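Local coordinates for outer membrane lipoprotein carrier protein LolA (Thermus thermophilus, PDB 2YZY) that is not characterised experimentally but is probably a periplasmic carrier that takes lipoproteins toward the outer membrane, as LolA does, at residues E37-Q49 and F53-G65. Numbering follows the deposited sequence.
Sequences EEELLARVYALPQ and FRVEFLKPGSLEG
Strands 39-47 and 53-59 pair antiparallel, their axes 4.4 Å apart and at 147°, with Tyr45–Arg54 and Arg43–Glu56 as hydrogen-bonded pairs. A classic beta bulge then shifts the register: Leu58 N (2.7 Å) and Lys59 N (3.2 Å) both donate to Leu41 O from the same face of its carbonyl plane, and Leu41 CD2 lies 3.9 Å from Leu58 CB. Beyond the bulge, Lys59 runs out extended, and its NZ forms a salt bridge with Glu39 OE2 at 3.0 Å from above the carboxylate plane; Gln28 also donates to this oxygen. A cis peptide precedes Pro60, whose nitrogen has no hydrogen to give Glu39 O; farther out, two waters link the Glu38 carboxylate to Ser62 N and OG. Tyr45 CG lies anti to its carbonyl carbon (chi1 -61°), which brings CE2 to 3.8 Å from Glu56 CD, ring and carboxylate planes 38° apart. The opposite face is apolar: Ala46 CB meets the Phe53 ring edge, and Leu40 CD1 that of Phe57. The face with most of the charges, which also carries Leu41, holds Glu56 firmly: OE2 forms salt bridges with Arg54 NE (2.8 Å) and Arg190, while OE1 accepts from waters bound to Tyr45 OH and Arg43 NH1.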
loop_
_atom_site.group_PDB
_atom_site.type_symbol
_atom_site.label_atom_id
_atom_site.label_comp_id
_atom_site.label_asym_id
_atom_site.label_seq_id
_atom_site.Cartn_x
_atom_site.Cartn_y
_atom_site.Cartn_z
ATOM N N GLU A 37 17.574 -9.664 -0.400
ATOM C CA GLU A 37 16.542 -8.998 0.447
ATOM C C GLU A 37 16.929 -7.555 0.752
ATOM O O GLU A 37 18.096 -7.254 0.997
ATOM C CB GLU A 37 16.368 -9.763 1.761
ATOM C CG GLU A 37 15.335 -9.159 2.701
ATOM C CD GLU A 37 15.214 -9.926 4.004
ATOM O OE1 GLU A 37 16.203 -9.966 4.769
ATOM O OE2 GLU A 37 14.131 -10.492 4.263
ATOM N N GLU A 38 15.944 -6.664 0.734
ATOM C CA GLU A 38 16.192 -5.257 1.019
ATOM C C GLU A 38 15.065 -4.683 1.863
ATOM O O GLU A 38 13.989 -5.276 1.958
ATOM C CB GLU A 38 16.312 -4.455 -0.281
ATOM C CG GLU A 38 17.447 -4.905 -1.187
ATOM C CD GLU A 38 17.756 -3.898 -2.275
ATOM O OE1 GLU A 38 18.193 -2.776 -1.938
ATOM O OE2 GLU A 38 17.561 -4.225 -3.464
ATOM N N GLU A 39 15.317 -3.536 2.483
ATOM C CA GLU A 39 14.300 -2.889 3.297
ATOM C C GLU A 39 13.526 -1.909 2.434
ATOM O O GLU A 39 14.109 -1.171 1.637
ATOM C CB GLU A 39 14.921 -2.116 4.468
ATOM C CG GLU A 39 13.871 -1.512 5.407
ATOM C CD GLU A 39 14.446 -0.583 6.465
ATOM O OE1 GLU A 39 15.531 -0.883 7.007
ATOM O OE2 GLU A 39 13.798 0.442 6.771
ATOM N N LEU A 40 12.208 -1.917 2.584
ATOM C CA LEU A 40 11.354 -0.999 1.847
ATOM C C LEU A 40 10.737 -0.044 2.862
ATOM O O LEU A 40 10.253 -0.466 3.913
ATOM C CB LEU A 40 10.239 -1.753 1.113
ATOM C CG LEU A 40 9.269 -0.886 0.302
ATOM C CD1 LEU A 40 9.993 -0.295 -0.893
ATOM C CD2 LEU A 40 8.089 -1.723 -0.167
ATOM N N LEU A 41 10.781 1.248 2.558
ATOM C CA LEU A 41 10.186 2.249 3.433
ATOM C C LEU A 41 9.522 3.274 2.536
ATOM O O LEU A 41 10.134 3.761 1.588
ATOM C CB LEU A 41 11.239 2.929 4.309
ATOM C CG LEU A 41 10.689 3.988 5.278
ATOM C CD1 LEU A 41 9.760 3.330 6.296
ATOM C CD2 LEU A 41 11.835 4.675 6.005
ATOM N N ALA A 42 8.268 3.601 2.827
ATOM C CA ALA A 42 7.560 4.568 2.008
ATOM C C ALA A 42 6.425 5.235 2.763
ATOM O O ALA A 42 5.948 4.725 3.774
ATOM C CB ALA A 42 7.006 3.875 0.770
ATOM N N ARG A 43 6.014 6.399 2.277
ATOM C CA ARG A 43 4.881 7.096 2.868
ATOM C C ARG A 43 3.764 6.946 1.845
ATOM O O ARG A 43 4.005 6.999 0.640
ATOM C CB ARG A 43 5.184 8.576 3.102
ATOM C CG ARG A 43 6.175 8.852 4.229
ATOM C CD ARG A 43 6.186 10.341 4.562
ATOM N NE ARG A 43 7.079 10.681 5.666
ATOM C CZ ARG A 43 8.342 11.072 5.522
ATOM N NH1 ARG A 43 8.880 11.176 4.312
ATOM N NH2 ARG A 43 9.062 11.378 6.594
ATOM N N VAL A 44 2.546 6.742 2.329
ATOM C CA VAL A 44 1.394 6.555 1.454
ATOM C C VAL A 44 0.328 7.611 1.744
ATOM O O VAL A 44 0.095 7.963 2.895
ATOM C CB VAL A 44 0.806 5.144 1.653
ATOM C CG1 VAL A 44 -0.386 4.942 0.750
ATOM C CG2 VAL A 44 1.882 4.092 1.377
ATOM N N TYR A 45 -0.309 8.109 0.685
ATOM C CA TYR A 45 -1.334 9.144 0.796
ATOM C C TYR A 45 -2.558 8.762 -0.009
ATOM O O TYR A 45 -2.443 8.307 -1.146
ATOM C CB TYR A 45 -0.791 10.472 0.267
ATOM C CG TYR A 45 0.403 10.963 1.038
ATOM C CD1 TYR A 45 0.245 11.807 2.134
ATOM C CD2 TYR A 45 1.689 10.520 0.720
ATOM C CE1 TYR A 45 1.334 12.197 2.901
ATOM C CE2 TYR A 45 2.783 10.899 1.482
ATOM C CZ TYR A 45 2.598 11.735 2.570
ATOM O OH TYR A 45 3.681 12.093 3.338
ATOM N N ALA A 46 -3.732 8.973 0.575
ATOM C CA ALA A 46 -4.971 8.632 -0.108
ATOM C C ALA A 46 -6.030 9.716 0.009
ATOM O O ALA A 46 -6.286 10.235 1.092
ATOM C CB ALA A 46 -5.528 7.321 0.453
ATOM N N LEU A 47 -6.630 10.053 -1.129
ATOM C CA LEU A 47 -7.714 11.026 -1.195
ATOM C C LEU A 47 -8.785 10.264 -1.980
ATOM O O LEU A 47 -8.952 10.459 -3.184
ATOM C CB LEU A 47 -7.265 12.286 -1.945
ATOM C CG LEU A 47 -8.240 13.470 -1.990
ATOM C CD1 LEU A 47 -8.727 13.811 -0.590
ATOM C CD2 LEU A 47 -7.550 14.667 -2.622
ATOM N N PRO A 48 -9.509 9.361 -1.294
ATOM C CA PRO A 48 -10.570 8.520 -1.864
ATOM C C PRO A 48 -11.606 9.205 -2.743
ATOM O O PRO A 48 -11.904 8.728 -3.836
ATOM C CB PRO A 48 -11.202 7.884 -0.629
ATOM C CG PRO A 48 -10.045 7.763 0.307
ATOM C CD PRO A 48 -9.375 9.109 0.151
ATOM N N GLN A 49 -12.157 10.318 -2.272
ATOM C CA GLN A 49 -13.178 11.026 -3.035
ATOM C C GLN A 49 -12.701 11.485 -4.412
ATOM O O GLN A 49 -13.498 11.592 -5.347
ATOM C CB GLN A 49 -13.696 12.221 -2.232
ATOM C CG GLN A 49 -14.870 12.935 -2.878
ATOM C CD GLN A 49 -15.603 13.839 -1.908
ATOM O OE1 GLN A 49 -15.017 14.749 -1.322
ATOM N NE2 GLN A 49 -16.898 13.590 -1.731
ATOM N N PHE A 53 -4.134 8.555 -5.239
ATOM C CA PHE A 53 -3.285 7.790 -4.330
ATOM C C PHE A 53 -1.837 8.156 -4.659
ATOM O O PHE A 53 -1.487 8.303 -5.827
ATOM C CB PHE A 53 -3.517 6.297 -4.581
ATOM C CG PHE A 53 -3.005 5.393 -3.497
ATOM C CD1 PHE A 53 -3.623 5.355 -2.252
ATOM C CD2 PHE A 53 -1.944 4.526 -3.746
ATOM C CE1 PHE A 53 -3.197 4.465 -1.272
ATOM C CE2 PHE A 53 -1.509 3.631 -2.773
ATOM C CZ PHE A 53 -2.137 3.598 -1.535
ATOM N N ARG A 54 -0.997 8.317 -3.640
ATOM C CA ARG A 54 0.406 8.655 -3.874
ATOM C C ARG A 54 1.293 7.865 -2.927
ATOM O O ARG A 54 0.989 7.742 -1.745
ATOM C CB ARG A 54 0.651 10.161 -3.670
ATOM C CG ARG A 54 2.087 10.627 -3.979
ATOM C CD ARG A 54 2.219 12.140 -3.813
ATOM N NE ARG A 54 3.587 12.631 -3.994
ATOM C CZ ARG A 54 3.988 13.391 -5.010
ATOM N NH1 ARG A 54 3.133 13.753 -5.962
ATOM N NH2 ARG A 54 5.241 13.824 -5.055
ATOM N N VAL A 55 2.374 7.308 -3.460
ATOM C CA VAL A 55 3.317 6.543 -2.654
ATOM C C VAL A 55 4.687 7.178 -2.853
ATOM O O VAL A 55 5.121 7.396 -3.988
ATOM C CB VAL A 55 3.365 5.065 -3.093
ATOM C CG1 VAL A 55 4.364 4.299 -2.227
ATOM C CG2 VAL A 55 1.968 4.448 -2.988
ATOM N N GLU A 56 5.355 7.498 -1.748
ATOM C CA GLU A 56 6.673 8.131 -1.792
ATOM C C GLU A 56 7.690 7.197 -1.155
ATOM O O GLU A 56 7.546 6.803 -0.002
ATOM C CB GLU A 56 6.626 9.471 -1.051
ATOM C CG GLU A 56 5.684 10.469 -1.725
ATOM C CD GLU A 56 5.553 11.785 -0.986
ATOM O OE1 GLU A 56 6.318 12.023 -0.025
ATOM O OE2 GLU A 56 4.681 12.589 -1.381
ATOM N N PHE A 57 8.726 6.853 -1.911
ATOM C CA PHE A 57 9.737 5.924 -1.425
ATOM C C PHE A 57 10.920 6.556 -0.715
ATOM O O PHE A 57 11.454 7.581 -1.149
ATOM C CB PHE A 57 10.215 5.066 -2.595
ATOM C CG PHE A 57 9.119 4.266 -3.225
ATOM C CD1 PHE A 57 8.766 3.023 -2.709
ATOM C CD2 PHE A 57 8.398 4.775 -4.300
ATOM C CE1 PHE A 57 7.708 2.301 -3.257
ATOM C CE2 PHE A 57 7.337 4.061 -4.854
ATOM C CZ PHE A 57 6.993 2.821 -4.331
ATOM N N LEU A 58 11.321 5.918 0.384
ATOM C CA LEU A 58 12.443 6.372 1.199
ATOM C C LEU A 58 13.603 5.369 1.220
ATOM O O LEU A 58 14.761 5.758 1.355
ATOM C CB LEU A 58 11.957 6.648 2.626
ATOM C CG LEU A 58 10.975 7.822 2.732
ATOM C CD1 LEU A 58 10.324 7.832 4.108
ATOM C CD2 LEU A 58 11.705 9.129 2.471
ATOM N N LYS A 59 13.280 4.082 1.110
ATOM C CA LYS A 59 14.278 3.009 1.089
ATOM C C LYS A 59 13.752 1.933 0.150
ATOM O O LYS A 59 12.544 1.749 0.035
ATOM C CB LYS A 59 14.459 2.401 2.478
ATOM C CG LYS A 59 14.977 3.352 3.535
ATOM C CD LYS A 59 15.150 2.596 4.847
ATOM C CE LYS A 59 15.540 3.518 5.979
ATOM N NZ LYS A 59 15.661 2.747 7.251
ATOM N N PRO A 60 14.645 1.188 -0.520
ATOM C CA PRO A 60 16.107 1.255 -0.479
ATOM C C PRO A 60 16.691 2.400 -1.299
ATOM O O PRO A 60 15.957 3.207 -1.865
ATOM C CB PRO A 60 16.513 -0.107 -1.016
ATOM C CG PRO A 60 15.488 -0.352 -2.065
ATOM C CD PRO A 60 14.200 0.078 -1.386
ATOM N N GLY A 61 18.020 2.450 -1.361
ATOM C CA GLY A 61 18.695 3.507 -2.096
ATOM C C GLY A 61 18.272 3.643 -3.545
ATOM O O GLY A 61 18.249 4.746 -4.083
ATOM N N SER A 62 17.948 2.523 -4.182
ATOM C CA SER A 62 17.531 2.537 -5.578
ATOM C C SER A 62 16.177 3.208 -5.796
ATOM O O SER A 62 15.873 3.626 -6.916
ATOM C CB SER A 62 17.479 1.111 -6.124
ATOM O OG SER A 62 16.527 0.334 -5.419
ATOM N N LEU A 63 15.365 3.309 -4.741
ATOM C CA LEU A 63 14.042 3.925 -4.855
ATOM C C LEU A 63 13.919 5.251 -4.112
ATOM O O LEU A 63 12.943 5.977 -4.293
ATOM C CB LEU A 63 12.955 2.975 -4.332
ATOM C CG LEU A 63 12.845 1.579 -4.950
ATOM C CD1 LEU A 63 11.623 0.873 -4.373
ATOM C CD2 LEU A 63 12.727 1.684 -6.455
ATOM N N GLU A 64 14.904 5.565 -3.278
ATOM C CA GLU A 64 14.887 6.794 -2.492
ATOM C C GLU A 64 14.558 8.024 -3.343
ATOM O O GLU A 64 15.271 8.331 -4.297
ATOM C CB GLU A 64 16.243 6.978 -1.808
ATOM C CG GLU A 64 16.314 8.147 -0.830
ATOM C CD GLU A 64 17.716 8.356 -0.292
ATOM O OE1 GLU A 64 18.302 7.391 0.242
ATOM O OE2 GLU A 64 18.237 9.487 -0.408
ATOM N N GLY A 65 13.473 8.722 -2.999
ATOM C CA GLY A 65 13.089 9.909 -3.751
ATOM C C GLY A 65 12.035 9.679 -4.818
ATOM O O GLY A 65 11.408 10.628 -5.290
HETATM O O HOH W 1 19.145 -0.171 -3.453
HETATM O O HOH W 2 17.321 -2.098 -5.032
HETATM O O HOH W 3 8.366 10.906 1.469
HETATM O O HOH W 4 5.521 13.676 1.904
#